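Local coordinates for resiniferatoxin-binding, phosphotriesterase-related protein (Rhodobacter sphaeroides 2.4.1, PDB 3K2G) that binds two zinc ions in a TIM barrel of the phosphotriesterase family and is probably a metal-dependent phosphoester hydrolase, at residues D83-A88 / R119-E124. Numbering follows the deposited sequence.
Sequences DDLDLA and RRISAE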
ATOM      1  N   ASP B  83      18.616  37.147 -12.633  1.00 24.04           N
ATOM      2  CA  ASP B  83      19.590  38.195 -12.905  1.00 24.55           C
ATOM      3  C   ASP B  83      19.317  39.569 -12.308  1.00 25.60           C
ATOM      4  O   ASP B  83      20.046  40.516 -12.598  1.00 23.16           O
ATOM      5  CB  ASP B  83      19.753  38.348 -14.415  1.00 25.99           C
ATOM      6  CG  ASP B  83      18.420  38.489 -15.131  1.00 25.62           C
ATOM      7  OD1 ASP B  83      17.428  38.871 -14.479  1.00 22.85           O
ATOM      8  OD2 ASP B  83      18.369  38.225 -16.348  1.00 29.32           O
ATOM      9  N   ASP B  84      18.276  39.701 -11.496  1.00 26.29           N
ATOM     10  CA  ASP B  84      18.000  40.996 -10.884  1.00 26.80           C
ATOM     11  C   ASP B  84      18.451  40.960  -9.434  1.00 26.33           C
ATOM     12  O   ASP B  84      17.764  40.420  -8.568  1.00 23.55           O
ATOM     13  CB  ASP B  84      16.514  41.346 -10.949  1.00 28.31           C
ATOM     14  CG  ASP B  84      16.249  42.789 -10.552  1.00 30.67           C
ATOM     15  OD1 ASP B  84      16.623  43.177  -9.424  1.00 29.04           O
ATOM     16  OD2 ASP B  84      15.675  43.538 -11.371  1.00 32.28           O
ATOM     17  N   LEU B  85      19.608  41.558  -9.176  1.00 26.50           N
ATOM     18  CA  LEU B  85      20.185  41.573  -7.842  1.00 26.45           C
ATOM     19  C   LEU B  85      19.328  42.289  -6.807  1.00 26.35           C
ATOM     20  O   LEU B  85      19.233  41.850  -5.658  1.00 24.57           O
ATOM     21  CB  LEU B  85      21.578  42.201  -7.894  1.00 28.62           C
ATOM     22  CG  LEU B  85      22.548  41.829  -6.774  1.00 29.79           C
ATOM     23  CD1 LEU B  85      22.621  40.318  -6.618  1.00 29.96           C
ATOM     24  CD2 LEU B  85      23.919  42.395  -7.104  1.00 32.09           C
ATOM     25  N   ASP B  86      18.704  43.394  -7.203  1.00 24.66           N
ATOM     26  CA  ASP B  86      17.871  44.134  -6.266  1.00 23.92           C
ATOM     27  C   ASP B  86      16.650  43.328  -5.831  1.00 21.48           C
ATOM     28  O   ASP B  86      16.229  43.406  -4.679  1.00 21.17           O
ATOM     29  CB  ASP B  86      17.441  45.467  -6.881  1.00 25.77           C
ATOM     30  CG  ASP B  86      18.583  46.457  -6.958  1.00 27.11           C
ATOM     31  OD1 ASP B  86      19.043  46.912  -5.890  1.00 28.87           O
ATOM     32  OD2 ASP B  86      19.028  46.771  -8.080  1.00 28.55           O
ATOM     33  N   LEU B  87      16.089  42.554  -6.752  1.00 20.63           N
ATOM     34  CA  LEU B  87      14.927  41.722  -6.444  1.00 20.68           C
ATOM     35  C   LEU B  87      15.357  40.581  -5.521  1.00 19.18           C
ATOM     36  O   LEU B  87      14.646  40.225  -4.574  1.00 17.35           O
ATOM     37  CB  LEU B  87      14.322  41.149  -7.734  1.00 21.53           C
ATOM     38  CG  LEU B  87      13.115  40.213  -7.566  1.00 20.47           C
ATOM     39  CD1 LEU B  87      12.011  40.924  -6.805  1.00 20.44           C
ATOM     40  CD2 LEU B  87      12.617  39.761  -8.926  1.00 20.51           C
ATOM     41  N   ALA B  88      16.524  40.013  -5.808  1.00 18.05           N
ATOM     42  CA  ALA B  88      17.065  38.931  -4.995  1.00 19.13           C
ATOM     43  C   ALA B  88      17.169  39.428  -3.558  1.00 18.57           C
ATOM     44  O   ALA B  88      16.750  38.750  -2.620  1.00 18.22           O
ATOM     45  CB  ALA B  88      18.441  38.522  -5.511  1.00 17.58           C
ATOM     46  N   ARG B 119      28.126  38.640  -2.040  1.00 25.08           N
ATOM     47  CA  ARG B 119      28.556  39.535  -0.973  1.00 26.50           C
ATOM     48  C   ARG B 119      27.653  40.762  -0.854  1.00 27.42           C
ATOM     49  O   ARG B 119      27.361  41.228   0.250  1.00 27.58           O
ATOM     50  CB  ARG B 119      30.013  39.955  -1.195  1.00 27.78           C
ATOM     51  CG  ARG B 119      31.012  38.898  -0.735  1.00 26.75           C
ATOM     52  CD  ARG B 119      32.448  39.260  -1.079  1.00 28.62           C
ATOM     53  NE  ARG B 119      33.396  38.425  -0.341  1.00 30.79           N
ATOM     54  CZ  ARG B 119      34.718  38.479  -0.476  1.00 31.82           C
ATOM     55  NH1 ARG B 119      35.268  39.330  -1.333  1.00 31.53           N
ATOM     56  NH2 ARG B 119      35.493  37.690   0.258  1.00 31.40           N
ATOM     57  N   ARG B 120      27.201  41.286  -1.986  1.00 28.33           N
ATOM     58  CA  ARG B 120      26.321  42.445  -1.942  1.00 29.52           C
ATOM     59  C   ARG B 120      25.002  42.011  -1.307  1.00 27.50           C
ATOM     60  O   ARG B 120      24.414  42.742  -0.509  1.00 27.15           O
ATOM     61  CB  ARG B 120      26.072  42.997  -3.348  1.00 31.42           C
ATOM     62  CG  ARG B 120      25.063  44.135  -3.375  1.00 34.07           C
ATOM     63  CD  ARG B 120      24.788  44.622  -4.785  1.00 37.82           C
ATOM     64  NE  ARG B 120      23.551  45.398  -4.836  1.00 40.31           N
ATOM     65  CZ  ARG B 120      22.966  45.812  -5.956  1.00 40.61           C
ATOM     66  NH1 ARG B 120      23.502  45.532  -7.137  1.00 41.20           N
ATOM     67  NH2 ARG B 120      21.831  46.494  -5.894  1.00 41.98           N
ATOM     68  N   ILE B 121      24.550  40.810  -1.652  1.00 27.49           N
ATOM     69  CA  ILE B 121      23.302  40.298  -1.100  1.00 25.50           C
ATOM     70  C   ILE B 121      23.421  40.095   0.410  1.00 24.76           C
ATOM     71  O   ILE B 121      22.546  40.511   1.169  1.00 23.02           O
ATOM     72  CB  ILE B 121      22.903  38.967  -1.771  1.00 25.92           C
ATOM     73  CG1 ILE B 121      22.677  39.201  -3.268  1.00 24.27           C
ATOM     74  CG2 ILE B 121      21.653  38.408  -1.113  1.00 25.43           C
ATOM     75  CD1 ILE B 121      22.357  37.952  -4.052  1.00 23.82           C
ATOM     76  N   SER B 122      24.508  39.465   0.845  1.00 25.38           N
ATOM     77  CA  SER B 122      24.709  39.232   2.270  1.00 26.52           C
ATOM     78  C   SER B 122      24.858  40.567   2.992  1.00 27.25           C
ATOM     79  O   SER B 122      24.344  40.748   4.094  1.00 26.76           O
ATOM     80  CB  SER B 122      25.956  38.376   2.512  1.00 26.43           C
ATOM     81  OG  SER B 122      27.137  39.073   2.157  1.00 28.43           O
ATOM     82  N   ALA B 123      25.555  41.506   2.361  1.00 28.09           N
ATOM     83  CA  ALA B 123      25.762  42.816   2.965  1.00 30.55           C
ATOM     84  C   ALA B 123      24.456  43.587   3.158  1.00 30.57           C
ATOM     85  O   ALA B 123      24.202  44.123   4.235  1.00 30.17           O
ATOM     86  CB  ALA B 123      26.733  43.637   2.120  1.00 30.75           C
ATOM     87  N   GLU B 124      23.619  43.626   2.125  1.00 31.74           N
ATOM     88  CA  GLU B 124      22.358  44.362   2.206  1.00 32.31           C
ATOM     89  C   GLU B 124      21.205  43.664   2.921  1.00 31.58           C
ATOM     90  O   GLU B 124      20.269  44.325   3.366  1.00 31.70           O
ATOM     91  CB  GLU B 124      21.901  44.772   0.806  1.00 34.04           C
ATOM     92  CG  GLU B 124      22.818  45.772   0.127  1.00 36.74           C
ATOM     93  CD  GLU B 124      22.301  46.196  -1.230  1.00 38.60           C
ATOM     94  OE1 GLU B 124      21.096  46.499  -1.330  1.00 39.71           O
ATOM     95  OE2 GLU B 124      23.098  46.237  -2.192  1.00 40.94           O
TER
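Arg120 NH2 meets Asp86 OD1 at 2.8 Å, a salt bridge that joins the first turn of helix 85-97 to helix 115-125. Carboxylate and guanidinium planes stand 72° apart, while OD1 lies near the guanidinium plane, at its edge. OD2 of Asp86 stays 3.6 Å from Arg120 NH2, which makes this a bridge through one oxygen and one nitrogen, not a paired, side-on one. Arg120 spends a second nitrogen on its own helix, where NE donates to Glu124 OE2, 2.8 Å away and one turn on. That bond reaches the syn side of the Glu124 carboxylate and runs close to the guanidinium plane, so two acids grip the rim of one cation and probably restrain its rotation. The cation would also be expected to temper the repulsion between the two carboxylates.

Leu85 packs against the same arginine. With CG of Arg120 anti to its backbone N (chi1 175°) and the chain extended as far as NE, the side chain reaches across to helix 85-97. CG of Leu85 lies over one face of the guanidinium. CD2 of Leu85 sits against Arg120 NH1 at 3.2 Å and against the methylene CD at 3.3 Å, a tight fit. Leu85 CD1 turns to Ile121 and meets its CD1, and equally its CG1, at 3.5 Å. Ala88 CB, one turn from Leu85, approaches Ile121 CD1 more loosely, at 4.2 Å. Asp84 is the helix N-cap, OD1 accepting from Leu87 N at 2.8 Å.

Charge at the solvent-facing margin and aliphatic packing beneath it thus join two successive helices, with strand 102-105 between them in sequence, as in the helical outer layer of a TIM barrel, here one with a binuclear zinc site.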